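Local coordinates for protein DR2417 (Deinococcus radiodurans, PDB 4XWW) that degrades RNA as a dimeric, metal-dependent RNase J, acting as a 5'-3' exonuclease and possibly also as an endonuclease, probably in RNA maturation and decay, at residues F245-Q253 / Y276-N287; G263-M273 / L301-T311. All coordinates share one frame; numbering follows the deposited sequence.

Interaction 1: residues F245-Q253 / Y276-N287; sequences FASQVYRIQ and YAQAAQATGHMN. With nucleotides of chain C.
Tyr-276 lays one face of its ring over Ser-247 where two helices of the beta-CASP domain, 249-261 and 271-282, come together beside the bound RNA. The CB of Ser-247 makes the CH-pi contact, 3.8 Å from the ring centroid and 23° off the normal, shifted toward CD1 and CE1. Ala-246 meets the same ring obliquely, its CB 3.7 Å from CD2. Tyr-276 is thereby set against the type I turn 245-248 that leads into helix 249-261, and the Tyr-276 side chain also touches Leu-114 of helix 109-122. The turn also faces the RNA: Ala-246 N donates to OP2 of U5 of chain C over 3.0 Å. Phe-245, a UMP-binding residue, packs on a sugar of the RNA.

Deeper in, Val-249 points at the other helix. Its CG1, anti to the backbone N (chi1 -177°), reaches Ala-280 CB at 3.9 Å and also packs on His-285. Met-286 bends at its last torsion, which brings CE against both Val-249 CG1 and Ile-252 CG2. Gly-284, at positive phi, ends helix 271-282 in a Schellman motif, and this turns the chain back so that 285-287 can run past helix 249-261.

At that end Gln-253 grips the backbone of Asn-287 with both ends of its amide. OE1 takes Asn-287 N at 2.7 Å, tilted from the carbonyl plane, which ties the chain just beyond the Schellman turn to the helix. NE2, which also donates to Asp-257, returns a nearly straight bond of 3.0 Å (170° at the hydrogen) to Asn-287 O, with that oxygen close to the amide plane.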
loop_
_atom_site.group_PDB
_atom_site.type_symbol
_atom_site.label_atom_id
_atom_site.label_comp_id
_atom_site.label_asym_id
_atom_site.label_seq_id
_atom_site.Cartn_x
_atom_site.Cartn_y
_atom_site.Cartn_z
ATOM N N PHE A 245 -18.597 -4.573 1.397
ATOM C CA PHE A 245 -18.314 -5.918 1.910
ATOM C C PHE A 245 -19.569 -6.773 1.777
ATOM O O PHE A 245 -20.648 -6.298 2.095
ATOM C CB PHE A 245 -17.868 -5.870 3.384
ATOM C CG PHE A 245 -16.849 -4.805 3.680
ATOM C CD1 PHE A 245 -15.597 -4.846 3.100
ATOM C CD2 PHE A 245 -17.147 -3.763 4.549
ATOM C CE1 PHE A 245 -14.658 -3.864 3.373
ATOM C CE2 PHE A 245 -16.212 -2.778 4.830
ATOM C CZ PHE A 245 -14.969 -2.829 4.242
ATOM N N ALA A 246 -19.461 -8.031 1.339
ATOM C CA ALA A 246 -20.664 -8.868 1.178
ATOM C C ALA A 246 -21.375 -9.118 2.509
ATOM O O ALA A 246 -22.565 -9.396 2.543
ATOM C CB ALA A 246 -20.322 -10.201 0.524
ATOM N N SER A 247 -20.633 -8.980 3.597
ATOM C CA SER A 247 -21.189 -9.205 4.924
ATOM C C SER A 247 -21.784 -7.952 5.573
ATOM O O SER A 247 -22.237 -8.000 6.724
ATOM C CB SER A 247 -20.115 -9.788 5.838
ATOM O OG SER A 247 -19.123 -8.830 6.154
ATOM N N GLN A 248 -21.782 -6.822 4.856
ATOM C CA GLN A 248 -22.335 -5.601 5.430
ATOM C C GLN A 248 -23.835 -5.653 5.245
ATOM O O GLN A 248 -24.403 -4.950 4.408
ATOM C CB GLN A 248 -21.763 -4.331 4.788
ATOM C CG GLN A 248 -21.203 -3.321 5.810
ATOM C CD GLN A 248 -22.220 -2.786 6.841
ATOM O OE1 GLN A 248 -23.368 -3.247 6.946
ATOM N NE2 GLN A 248 -21.777 -1.807 7.622
ATOM N N VAL A 249 -24.472 -6.505 6.038
ATOM C CA VAL A 249 -25.890 -6.763 5.873
ATOM C C VAL A 249 -26.748 -5.525 6.083
ATOM O O VAL A 249 -27.702 -5.334 5.337
ATOM C CB VAL A 249 -26.374 -7.876 6.833
ATOM C CG1 VAL A 249 -27.836 -8.166 6.577
ATOM C CG2 VAL A 249 -25.528 -9.148 6.631
ATOM N N TYR A 250 -26.438 -4.694 7.082
ATOM C CA TYR A 250 -27.239 -3.471 7.251
ATOM C C TYR A 250 -27.179 -2.566 6.015
ATOM O O TYR A 250 -28.209 -2.109 5.516
ATOM C CB TYR A 250 -26.784 -2.654 8.455
ATOM C CG TYR A 250 -26.831 -3.383 9.768
ATOM C CD1 TYR A 250 -27.891 -4.236 10.095
ATOM C CD2 TYR A 250 -25.816 -3.210 10.693
ATOM C CE1 TYR A 250 -27.912 -4.908 11.335
ATOM C CE2 TYR A 250 -25.835 -3.854 11.909
ATOM C CZ TYR A 250 -26.873 -4.696 12.229
ATOM O OH TYR A 250 -26.836 -5.322 13.451
ATOM N N ARG A 251 -25.959 -2.270 5.579
ATOM C CA ARG A 251 -25.710 -1.484 4.362
ATOM C C ARG A 251 -26.487 -2.032 3.162
ATOM O O ARG A 251 -27.191 -1.288 2.457
ATOM C CB ARG A 251 -24.209 -1.473 4.065
ATOM C CG ARG A 251 -23.747 -0.588 2.870
ATOM C CD ARG A 251 -23.569 0.889 3.244
ATOM N NE ARG A 251 -22.751 1.082 4.436
ATOM C CZ ARG A 251 -21.419 1.108 4.469
ATOM N NH1 ARG A 251 -20.700 0.991 3.336
ATOM N NH2 ARG A 251 -20.811 1.288 5.645
ATOM N N ILE A 252 -26.354 -3.331 2.922
ATOM C CA ILE A 252 -27.012 -3.939 1.776
ATOM C C ILE A 252 -28.534 -3.897 1.927
ATOM O O ILE A 252 -29.241 -3.585 0.976
ATOM C CB ILE A 252 -26.530 -5.376 1.557
ATOM C CG1 ILE A 252 -25.037 -5.348 1.203
ATOM C CG2 ILE A 252 -27.311 -6.015 0.430
ATOM C CD1 ILE A 252 -24.346 -6.711 1.203
ATOM N N GLN A 253 -29.048 -4.189 3.116
ATOM C CA GLN A 253 -30.502 -4.136 3.296
ATOM C C GLN A 253 -31.021 -2.725 3.019
ATOM O O GLN A 253 -32.025 -2.540 2.327
ATOM C CB GLN A 253 -30.917 -4.557 4.706
ATOM C CG GLN A 253 -32.424 -4.408 4.947
ATOM C CD GLN A 253 -33.251 -5.431 4.178
ATOM O OE1 GLN A 253 -32.870 -6.597 4.067
ATOM N NE2 GLN A 253 -34.410 -5.006 3.676
ATOM N N TYR A 276 -23.451 -14.558 1.617
ATOM C CA TYR A 276 -23.854 -13.824 2.814
ATOM C C TYR A 276 -25.337 -13.487 2.781
ATOM O O TYR A 276 -26.001 -13.517 3.824
ATOM C CB TYR A 276 -23.019 -12.554 3.009
ATOM C CG TYR A 276 -21.690 -12.858 3.641
ATOM C CD1 TYR A 276 -21.568 -12.983 5.019
ATOM C CD2 TYR A 276 -20.567 -13.073 2.860
ATOM C CE1 TYR A 276 -20.350 -13.294 5.601
ATOM C CE2 TYR A 276 -19.344 -13.371 3.434
ATOM C CZ TYR A 276 -19.241 -13.486 4.799
ATOM O OH TYR A 276 -18.020 -13.798 5.351
ATOM N N ALA A 277 -25.858 -13.199 1.592
ATOM C CA ALA A 277 -27.275 -12.886 1.444
ATOM C C ALA A 277 -28.113 -14.097 1.876
ATOM O O ALA A 277 -29.160 -13.954 2.520
ATOM C CB ALA A 277 -27.602 -12.490 0.009
ATOM N N GLN A 278 -27.631 -15.287 1.526
ATOM C CA GLN A 278 -28.322 -16.517 1.883
ATOM C C GLN A 278 -28.376 -16.687 3.390
ATOM O O GLN A 278 -29.439 -16.949 3.943
ATOM C CB GLN A 278 -27.645 -17.728 1.248
ATOM C CG GLN A 278 -28.080 -17.990 -0.173
ATOM C CD GLN A 278 -27.368 -19.180 -0.780
ATOM O OE1 GLN A 278 -26.649 -19.906 -0.090
ATOM N NE2 GLN A 278 -27.561 -19.387 -2.079
ATOM N N ALA A 279 -27.226 -16.523 4.042
ATOM C CA ALA A 279 -27.127 -16.636 5.490
ATOM C C ALA A 279 -27.941 -15.554 6.199
ATOM O O ALA A 279 -28.614 -15.841 7.186
ATOM C CB ALA A 279 -25.661 -16.568 5.929
ATOM N N ALA A 280 -27.861 -14.315 5.707
ATOM C CA ALA A 280 -28.617 -13.213 6.302
ATOM C C ALA A 280 -30.127 -13.450 6.168
ATOM O O ALA A 280 -30.880 -13.188 7.096
ATOM C CB ALA A 280 -28.232 -11.890 5.669
ATOM N N GLN A 281 -30.569 -13.932 5.011
ATOM C CA GLN A 281 -32.004 -14.192 4.847
ATOM C C GLN A 281 -32.464 -15.344 5.732
ATOM O O GLN A 281 -33.539 -15.273 6.342
ATOM C CB GLN A 281 -32.337 -14.476 3.382
ATOM C CG GLN A 281 -32.271 -13.240 2.478
ATOM C CD GLN A 281 -32.747 -13.537 1.068
ATOM O OE1 GLN A 281 -31.982 -13.990 0.230
ATOM N NE2 GLN A 281 -34.022 -13.308 0.814
ATOM N N ALA A 282 -31.645 -16.390 5.831
ATOM C CA ALA A 282 -32.015 -17.551 6.648
ATOM C C ALA A 282 -32.140 -17.205 8.128
ATOM O O ALA A 282 -32.848 -17.891 8.865
ATOM C CB ALA A 282 -31.011 -18.682 6.465
ATOM N N THR A 283 -31.464 -16.142 8.561
ATOM C CA THR A 283 -31.485 -15.773 9.971
ATOM C C THR A 283 -32.272 -14.489 10.193
ATOM O O THR A 283 -32.197 -13.877 11.258
ATOM C CB THR A 283 -30.060 -15.625 10.538
ATOM O OG1 THR A 283 -29.279 -14.824 9.651
ATOM C CG2 THR A 283 -29.404 -17.004 10.668
ATOM N N GLY A 284 -33.023 -14.086 9.177
ATOM C CA GLY A 284 -33.950 -12.975 9.304
ATOM C C GLY A 284 -33.390 -11.564 9.274
ATOM O O GLY A 284 -34.114 -10.606 9.547
ATOM N N HIS A 285 -32.112 -11.417 8.931
ATOM C CA HIS A 285 -31.497 -10.093 8.927
ATOM C C HIS A 285 -31.626 -9.377 7.594
ATOM O O HIS A 285 -31.451 -8.170 7.523
ATOM C CB HIS A 285 -30.018 -10.191 9.313
ATOM C CG HIS A 285 -29.812 -10.749 10.681
ATOM N ND1 HIS A 285 -30.117 -10.047 11.824
ATOM C CD2 HIS A 285 -29.345 -11.956 11.095
ATOM C CE1 HIS A 285 -29.859 -10.792 12.886
ATOM N NE2 HIS A 285 -29.382 -11.954 12.466
ATOM N N MET A 286 -31.932 -10.131 6.548
ATOM C CA MET A 286 -32.090 -9.547 5.219
ATOM C C MET A 286 -33.435 -9.934 4.640
ATOM O O MET A 286 -33.778 -11.113 4.598
ATOM C CB MET A 286 -30.971 -9.991 4.284
ATOM C CG MET A 286 -30.936 -9.219 2.959
ATOM S SD MET A 286 -29.662 -9.822 1.835
ATOM C CE MET A 286 -28.187 -9.120 2.612
ATOM N N ASN A 287 -34.180 -8.931 4.184
ATOM C CA ASN A 287 -35.518 -9.125 3.657
ATOM C C ASN A 287 -35.726 -8.268 2.411
ATOM O O ASN A 287 -36.124 -7.114 2.501
ATOM C CB ASN A 287 -36.560 -8.790 4.728
ATOM C CG ASN A 287 -36.393 -9.626 5.984
ATOM O OD1 ASN A 287 -36.854 -10.766 6.041
ATOM N ND2 ASN A 287 -35.727 -9.068 6.996
ATOM P P U C 4 -15.876 -10.425 6.360
ATOM O OP1 U C 4 -17.302 -10.054 6.227
ATOM O OP2 U C 4 -15.387 -11.031 7.619
ATOM O "O5'" U C 4 -15.555 -11.388 5.133
ATOM C "C5'" U C 4 -14.207 -11.660 4.727
ATOM C "C4'" U C 4 -13.841 -10.823 3.525
ATOM O "O4'" U C 4 -12.392 -10.781 3.413
ATOM C "C3'" U C 4 -14.345 -11.335 2.176
ATOM O "O3'" U C 4 -15.639 -10.819 1.864
ATOM C "C2'" U C 4 -13.214 -10.935 1.236
ATOM O "O2'" U C 4 -13.192 -9.564 0.903
ATOM C "C1'" U C 4 -12.003 -11.205 2.122
ATOM N N1 U C 4 -11.641 -12.627 2.198
ATOM C C2 U C 4 -10.569 -13.056 1.441
ATOM O O2 U C 4 -9.922 -12.312 0.727
ATOM N N3 U C 4 -10.284 -14.394 1.556
ATOM C C4 U C 4 -10.943 -15.326 2.328
ATOM O O4 U C 4 -10.563 -16.497 2.322
ATOM C C5 U C 4 -12.041 -14.802 3.080
ATOM C C6 U C 4 -12.345 -13.502 2.992
ATOM P P U C 5 -15.909 -10.026 0.499
ATOM O OP1 U C 5 -15.110 -8.781 0.526
ATOM O OP2 U C 5 -17.369 -9.953 0.288
ATOM O "O5'" U C 5 -15.302 -10.982 -0.617
ATOM C "C5'" U C 5 -15.346 -10.582 -1.994
ATOM C "C4'" U C 5 -14.179 -11.157 -2.757
ATOM O "O4'" U C 5 -13.159 -11.637 -1.841
ATOM C "C3'" U C 5 -14.486 -12.375 -3.609
ATOM O "O3'" U C 5 -15.140 -12.036 -4.823
ATOM C "C2'" U C 5 -13.095 -12.956 -3.808
ATOM O "O2'" U C 5 -12.333 -12.244 -4.757
ATOM C "C1'" U C 5 -12.501 -12.760 -2.413
ATOM N N1 U C 5 -12.719 -13.927 -1.548
ATOM C C2 U C 5 -11.836 -14.982 -1.672
ATOM O O2 U C 5 -10.892 -14.966 -2.441
ATOM N N3 U C 5 -12.097 -16.050 -0.852
ATOM C C4 U C 5 -13.129 -16.179 0.051
ATOM O O4 U C 5 -13.227 -17.210 0.718
ATOM C C5 U C 5 -14.007 -15.051 0.113
ATOM C C6 U C 5 -13.782 -13.992 -0.675
#

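Interaction 2: residues G263-M273 / L301-T311. With nucleotides of chain C.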
loop_
_atom_site.group_PDB
_atom_site.type_symbol
_atom_site.label_atom_id
_atom_site.label_comp_id
_atom_site.label_asym_id
_atom_site.label_seq_id
_atom_site.Cartn_x
_atom_site.Cartn_y
_atom_site.Cartn_z
ATOM N N GLY A 263 -37.371 2.697 -7.707
ATOM C CA GLY A 263 -37.807 2.035 -8.927
ATOM C C GLY A 263 -36.759 1.179 -9.621
ATOM O O GLY A 263 -36.864 0.917 -10.828
ATOM N N ARG A 264 -35.767 0.721 -8.860
ATOM C CA ARG A 264 -34.711 -0.137 -9.405
ATOM C C ARG A 264 -34.785 -1.570 -8.857
ATOM O O ARG A 264 -35.004 -1.773 -7.666
ATOM C CB ARG A 264 -33.329 0.455 -9.103
ATOM C CG ARG A 264 -33.107 1.807 -9.745
ATOM C CD ARG A 264 -31.738 2.373 -9.385
ATOM N NE ARG A 264 -31.475 3.637 -10.075
ATOM C CZ ARG A 264 -30.782 3.759 -11.207
ATOM N NH1 ARG A 264 -30.258 2.687 -11.792
ATOM N NH2 ARG A 264 -30.605 4.966 -11.761
ATOM N N ARG A 265 -34.569 -2.551 -9.730
ATOM C CA ARG A 265 -34.476 -3.949 -9.303
ATOM C C ARG A 265 -33.022 -4.282 -9.031
ATOM O O ARG A 265 -32.128 -3.646 -9.587
ATOM C CB ARG A 265 -35.046 -4.896 -10.358
ATOM C CG ARG A 265 -36.518 -4.670 -10.732
ATOM C CD ARG A 265 -37.416 -4.856 -9.518
ATOM N NE ARG A 265 -37.344 -6.215 -8.980
ATOM C CZ ARG A 265 -38.123 -7.218 -9.387
ATOM N NH1 ARG A 265 -39.038 -7.026 -10.341
ATOM N NH2 ARG A 265 -37.988 -8.422 -8.845
ATOM N N VAL A 266 -32.780 -5.271 -8.175
ATOM C CA VAL A 266 -31.433 -5.512 -7.678
ATOM C C VAL A 266 -30.877 -6.859 -8.142
ATOM O O VAL A 266 -31.573 -7.873 -8.119
ATOM C CB VAL A 266 -31.415 -5.437 -6.139
ATOM C CG1 VAL A 266 -30.015 -5.717 -5.575
ATOM C CG2 VAL A 266 -31.882 -4.054 -5.697
ATOM N N VAL A 267 -29.621 -6.842 -8.579
ATOM C CA VAL A 267 -28.894 -8.062 -8.915
ATOM C C VAL A 267 -27.769 -8.204 -7.913
ATOM O O VAL A 267 -26.979 -7.276 -7.725
ATOM C CB VAL A 267 -28.273 -8.039 -10.335
ATOM C CG1 VAL A 267 -27.521 -9.340 -10.609
ATOM C CG2 VAL A 267 -29.321 -7.825 -11.409
ATOM N N MET A 268 -27.700 -9.358 -7.268
ATOM C CA MET A 268 -26.593 -9.650 -6.373
ATOM C C MET A 268 -25.547 -10.394 -7.186
ATOM O O MET A 268 -25.822 -11.460 -7.735
ATOM C CB MET A 268 -27.062 -10.467 -5.166
ATOM C CG MET A 268 -28.151 -9.782 -4.323
ATOM S SD MET A 268 -27.576 -8.401 -3.306
ATOM C CE MET A 268 -26.872 -9.289 -1.906
ATOM N N GLU A 269 -24.355 -9.816 -7.287
ATOM C CA GLU A 269 -23.318 -10.358 -8.154
ATOM C C GLU A 269 -22.073 -10.733 -7.371
ATOM O O GLU A 269 -21.530 -9.924 -6.626
ATOM C CB GLU A 269 -22.943 -9.355 -9.245
ATOM C CG GLU A 269 -23.922 -9.245 -10.388
ATOM C CD GLU A 269 -23.713 -10.307 -11.453
ATOM O OE1 GLU A 269 -22.554 -10.716 -11.701
ATOM O OE2 GLU A 269 -24.717 -10.721 -12.050
ATOM N N GLY A 270 -21.601 -11.957 -7.570
ATOM C CA GLY A 270 -20.363 -12.378 -6.947
ATOM C C GLY A 270 -20.713 -13.469 -5.964
ATOM O O GLY A 270 -21.677 -13.332 -5.196
ATOM N N ARG A 271 -19.942 -14.551 -6.001
ATOM C CA ARG A 271 -20.208 -15.716 -5.155
ATOM C C ARG A 271 -20.441 -15.325 -3.702
ATOM O O ARG A 271 -21.409 -15.765 -3.064
ATOM C CB ARG A 271 -19.046 -16.709 -5.228
ATOM C CG ARG A 271 -19.384 -18.049 -4.598
ATOM C CD ARG A 271 -18.151 -18.827 -4.167
ATOM N NE ARG A 271 -17.330 -19.274 -5.291
ATOM C CZ ARG A 271 -16.697 -20.443 -5.325
ATOM N NH1 ARG A 271 -15.966 -20.777 -6.380
ATOM N NH2 ARG A 271 -16.801 -21.284 -4.303
ATOM N N SER A 272 -19.558 -14.483 -3.186
ATOM C CA SER A 272 -19.618 -14.097 -1.783
ATOM C C SER A 272 -20.887 -13.296 -1.444
ATOM O O SER A 272 -21.446 -13.448 -0.360
ATOM C CB SER A 272 -18.366 -13.303 -1.408
ATOM O OG SER A 272 -17.978 -13.584 -0.074
ATOM N N MET A 273 -21.344 -12.446 -2.359
ATOM C CA MET A 273 -22.576 -11.699 -2.129
ATOM C C MET A 273 -23.758 -12.640 -1.948
ATOM O O MET A 273 -24.574 -12.463 -1.044
ATOM C CB MET A 273 -22.867 -10.741 -3.285
ATOM C CG MET A 273 -22.159 -9.419 -3.163
ATOM S SD MET A 273 -22.834 -8.360 -1.878
ATOM C CE MET A 273 -21.571 -7.086 -1.853
ATOM N N LEU A 301 -34.755 -4.659 -18.704
ATOM C CA LEU A 301 -35.206 -3.384 -18.156
ATOM C C LEU A 301 -34.435 -2.174 -18.708
ATOM O O LEU A 301 -33.378 -2.327 -19.315
ATOM C CB LEU A 301 -35.078 -3.423 -16.631
ATOM C CG LEU A 301 -35.698 -4.618 -15.890
ATOM C CD1 LEU A 301 -35.482 -4.505 -14.373
ATOM C CD2 LEU A 301 -37.157 -4.713 -16.232
ATOM N N GLN A 302 -34.973 -0.973 -18.509
ATOM C CA GLN A 302 -34.251 0.239 -18.893
ATOM C C GLN A 302 -33.119 0.464 -17.904
ATOM O O GLN A 302 -33.215 0.056 -16.755
ATOM C CB GLN A 302 -35.170 1.457 -18.924
ATOM C CG GLN A 302 -36.349 1.303 -19.851
ATOM C CD GLN A 302 -35.930 0.942 -21.261
ATOM O OE1 GLN A 302 -36.059 -0.213 -21.674
ATOM N NE2 GLN A 302 -35.438 1.929 -22.014
ATOM N N ASP A 303 -32.064 1.130 -18.359
ATOM C CA ASP A 303 -30.871 1.343 -17.539
ATOM C C ASP A 303 -31.184 1.900 -16.147
ATOM O O ASP A 303 -30.650 1.422 -15.132
ATOM C CB ASP A 303 -29.898 2.287 -18.269
ATOM C CG ASP A 303 -29.193 1.618 -19.446
ATOM O OD1 ASP A 303 -29.295 0.380 -19.578
ATOM O OD2 ASP A 303 -28.549 2.340 -20.254
ATOM N N GLN A 304 -32.084 2.876 -16.078
ATOM C CA GLN A 304 -32.332 3.547 -14.794
ATOM C C GLN A 304 -33.144 2.683 -13.819
ATOM O O GLN A 304 -33.425 3.100 -12.694
ATOM C CB GLN A 304 -33.036 4.886 -15.036
ATOM C CG GLN A 304 -34.396 4.760 -15.698
ATOM C CD GLN A 304 -34.362 4.857 -17.229
ATOM O OE1 GLN A 304 -33.454 4.346 -17.894
ATOM N NE2 GLN A 304 -35.368 5.516 -17.788
ATOM N N GLN A 305 -33.501 1.474 -14.246
ATOM C CA GLN A 305 -34.249 0.542 -13.402
ATOM C C GLN A 305 -33.357 -0.524 -12.782
ATOM O O GLN A 305 -33.839 -1.504 -12.203
ATOM C CB GLN A 305 -35.352 -0.140 -14.201
ATOM C CG GLN A 305 -36.308 0.799 -14.891
ATOM C CD GLN A 305 -37.409 0.053 -15.604
ATOM O OE1 GLN A 305 -37.195 -0.535 -16.669
ATOM N NE2 GLN A 305 -38.597 0.054 -15.015
ATOM N N VAL A 306 -32.049 -0.351 -12.913
ATOM C CA VAL A 306 -31.148 -1.446 -12.586
ATOM C C VAL A 306 -30.114 -1.091 -11.513
ATOM O O VAL A 306 -29.477 -0.042 -11.574
ATOM C CB VAL A 306 -30.436 -1.914 -13.868
ATOM C CG1 VAL A 306 -29.415 -2.962 -13.555
ATOM C CG2 VAL A 306 -31.462 -2.454 -14.870
ATOM N N LEU A 307 -29.979 -1.956 -10.506
ATOM C CA LEU A 307 -28.907 -1.795 -9.535
ATOM C C LEU A 307 -28.180 -3.129 -9.301
ATOM O O LEU A 307 -28.803 -4.144 -8.990
ATOM C CB LEU A 307 -29.458 -1.240 -8.213
ATOM C CG LEU A 307 -28.386 -0.685 -7.268
ATOM C CD1 LEU A 307 -28.949 0.456 -6.442
ATOM C CD2 LEU A 307 -27.872 -1.764 -6.346
ATOM N N PHE A 308 -26.863 -3.116 -9.470
ATOM C CA PHE A 308 -26.027 -4.280 -9.210
ATOM C C PHE A 308 -25.302 -4.084 -7.884
ATOM O O PHE A 308 -24.604 -3.087 -7.709
ATOM C CB PHE A 308 -24.981 -4.474 -10.320
ATOM C CG PHE A 308 -25.542 -4.842 -11.651
ATOM C CD1 PHE A 308 -25.906 -3.860 -12.564
ATOM C CD2 PHE A 308 -25.650 -6.168 -12.032
ATOM C CE1 PHE A 308 -26.396 -4.207 -13.817
ATOM C CE2 PHE A 308 -26.138 -6.515 -13.267
ATOM C CZ PHE A 308 -26.515 -5.533 -14.164
ATOM N N VAL A 309 -25.446 -5.035 -6.968
ATOM C CA VAL A 309 -24.668 -5.035 -5.728
ATOM C C VAL A 309 -23.600 -6.103 -5.924
ATOM O O VAL A 309 -23.928 -7.258 -6.137
ATOM C CB VAL A 309 -25.536 -5.339 -4.495
ATOM C CG1 VAL A 309 -24.699 -5.305 -3.236
ATOM C CG2 VAL A 309 -26.672 -4.349 -4.394
ATOM N N CYS A 310 -22.324 -5.687 -5.913
ATOM C CA CYS A 310 -21.197 -6.491 -6.427
ATOM C C CYS A 310 -20.070 -6.733 -5.408
ATOM O O CYS A 310 -19.767 -5.867 -4.601
ATOM C CB CYS A 310 -20.557 -5.805 -7.635
ATOM S SG CYS A 310 -21.640 -5.239 -8.975
ATOM N N THR A 311 -19.414 -7.893 -5.504
ATOM C CA THR A 311 -18.192 -8.163 -4.769
ATOM C C THR A 311 -17.029 -7.352 -5.330
ATOM O O THR A 311 -17.066 -6.940 -6.484
ATOM C CB THR A 311 -17.839 -9.635 -4.858
ATOM O OG1 THR A 311 -17.828 -10.035 -6.233
ATOM C CG2 THR A 311 -18.875 -10.492 -4.103
ATOM P P U C 6 -16.210 -13.038 -5.441
ATOM O OP1 U C 6 -16.818 -12.397 -6.637
ATOM O OP2 U C 6 -17.065 -13.561 -4.338
ATOM O "O5'" U C 6 -15.317 -14.268 -5.931
ATOM C "C5'" U C 6 -14.226 -14.091 -6.821
ATOM C "C4'" U C 6 -13.408 -15.353 -6.931
ATOM O "O4'" U C 6 -12.823 -15.672 -5.641
ATOM C "C3'" U C 6 -14.189 -16.604 -7.300
ATOM O "O3'" U C 6 -14.434 -16.717 -8.690
ATOM C "C2'" U C 6 -13.327 -17.720 -6.726
ATOM O "O2'" U C 6 -12.204 -17.967 -7.559
ATOM C "C1'" U C 6 -12.831 -17.071 -5.436
ATOM N N1 U C 6 -13.714 -17.388 -4.285
ATOM C C2 U C 6 -13.456 -18.553 -3.586
ATOM O O2 U C 6 -12.543 -19.307 -3.876
ATOM N N3 U C 6 -14.304 -18.804 -2.532
ATOM C C4 U C 6 -15.366 -18.029 -2.112
ATOM O O4 U C 6 -16.039 -18.391 -1.143
ATOM C C5 U C 6 -15.573 -16.842 -2.885
ATOM C C6 U C 6 -14.762 -16.575 -3.914
ATOM P P U C 5 -15.909 -10.026 0.499
ATOM O OP1 U C 5 -15.110 -8.781 0.526
ATOM O OP2 U C 5 -17.369 -9.953 0.288
ATOM O "O5'" U C 5 -15.302 -10.982 -0.617
ATOM C "C5'" U C 5 -15.346 -10.582 -1.994
ATOM C "C4'" U C 5 -14.179 -11.157 -2.757
ATOM O "O4'" U C 5 -13.159 -11.637 -1.841
ATOM C "C3'" U C 5 -14.486 -12.375 -3.609
ATOM O "O3'" U C 5 -15.140 -12.036 -4.823
ATOM C "C2'" U C 5 -13.095 -12.956 -3.808
ATOM O "O2'" U C 5 -12.333 -12.244 -4.757
ATOM C "C1'" U C 5 -12.501 -12.760 -2.413
ATOM N N1 U C 5 -12.719 -13.927 -1.548
ATOM C C2 U C 5 -11.836 -14.982 -1.672
ATOM O O2 U C 5 -10.892 -14.966 -2.441
ATOM N N3 U C 5 -12.097 -16.050 -0.852
ATOM C C4 U C 5 -13.129 -16.179 0.051
ATOM O O4 U C 5 -13.227 -17.210 0.718
ATOM C C5 U C 5 -14.007 -15.051 0.113
ATOM C C6 U C 5 -13.782 -13.992 -0.675
ATOM P P U C 7 -15.744 -17.462 -9.202
ATOM O OP1 U C 7 -16.920 -16.661 -8.789
ATOM O OP2 U C 7 -15.649 -18.884 -8.795
ATOM O "O5'" U C 7 -15.602 -17.388 -10.786
ATOM C "C5'" U C 7 -15.702 -16.132 -11.479
ATOM C "C4'" U C 7 -14.641 -16.041 -12.550
ATOM O "O4'" U C 7 -14.524 -17.326 -13.222
ATOM C "C3'" U C 7 -14.918 -15.026 -13.652
ATOM O "O3'" U C 7 -13.696 -14.518 -14.175
ATOM C "C2'" U C 7 -15.639 -15.869 -14.695
ATOM O "O2'" U C 7 -15.549 -15.335 -15.999
ATOM C "C1'" U C 7 -14.872 -17.186 -14.591
ATOM N N1 U C 7 -15.639 -18.370 -15.019
ATOM C C2 U C 7 -16.347 -18.276 -16.204
ATOM O O2 U C 7 -16.365 -17.268 -16.888
ATOM N N3 U C 7 -17.033 -19.411 -16.555
ATOM C C4 U C 7 -17.085 -20.605 -15.868
ATOM O O4 U C 7 -17.753 -21.537 -16.318
ATOM C C5 U C 7 -16.324 -20.625 -14.657
ATOM C C6 U C 7 -15.639 -19.537 -14.286
HETATM O O HOH W 1 -38.821 1.650 -12.390
#
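Strands 265-269 and 306-310 pair in parallel in the five-stranded sheet of the beta-CASP domain, with 265-269 at its edge. A ladder of backbone hydrogen bonds, from Arg-265 N to Gln-305 O through to Thr-311 N to Glu-269 O, joins them. The tight part is the middle, where Val-267 and Phe-308 lie side by side, Val-267 CB 3.6 Å from Phe-308 CD2. On the other face Val-309 takes Val-266 CG1 on its CG2 at 3.8 Å, while the Met-273 side chain crosses that of Val-309 at about a right angle, its SD against CG1.

The 263-264 and 301-305 end is looser and more exposed, with a water joining Gly-263 O to Gln-305 NE2. Here the buried Arg-264 lays a guanidinium face over Gln-304 O, without a hydrogen bond to it, and donates from NH1 to Val-306 O.

The opposite end holds RNA. Arg-271 NH1 donates a nearly straight hydrogen bond (177°) to OP2 of U7 of chain C, and Ser-272 N donates to OP2 of U6 of chain C. Thr-311 OG1 gives the other oxygen of the same phosphate, OP1, a bond of 2.6 Å.

In the fold
Both contacts lie in the beta-CASP domain, their centres 15 Å apart, and their segments alternate along the chain: 245-253, 263-273, 276-287, 301-311. Helix 249-261 leads into strand 265-269 and then helix 271-282, which serves both; its first turn belongs to interaction 2 and its later turns to interaction 1. Both helices pack on the sheet face carrying Met-268, which touches Ile-252 and Ala-277, and the two interactions meet directly where Ile-252 CD1 lies 3.8 Å from Met-273 SD. Successive phosphates of the RNA meet 245-253 first, then 263-273 and 311, so the two together line one track; the side chain of Ser-247 is about 8 Å from a bound zinc ion.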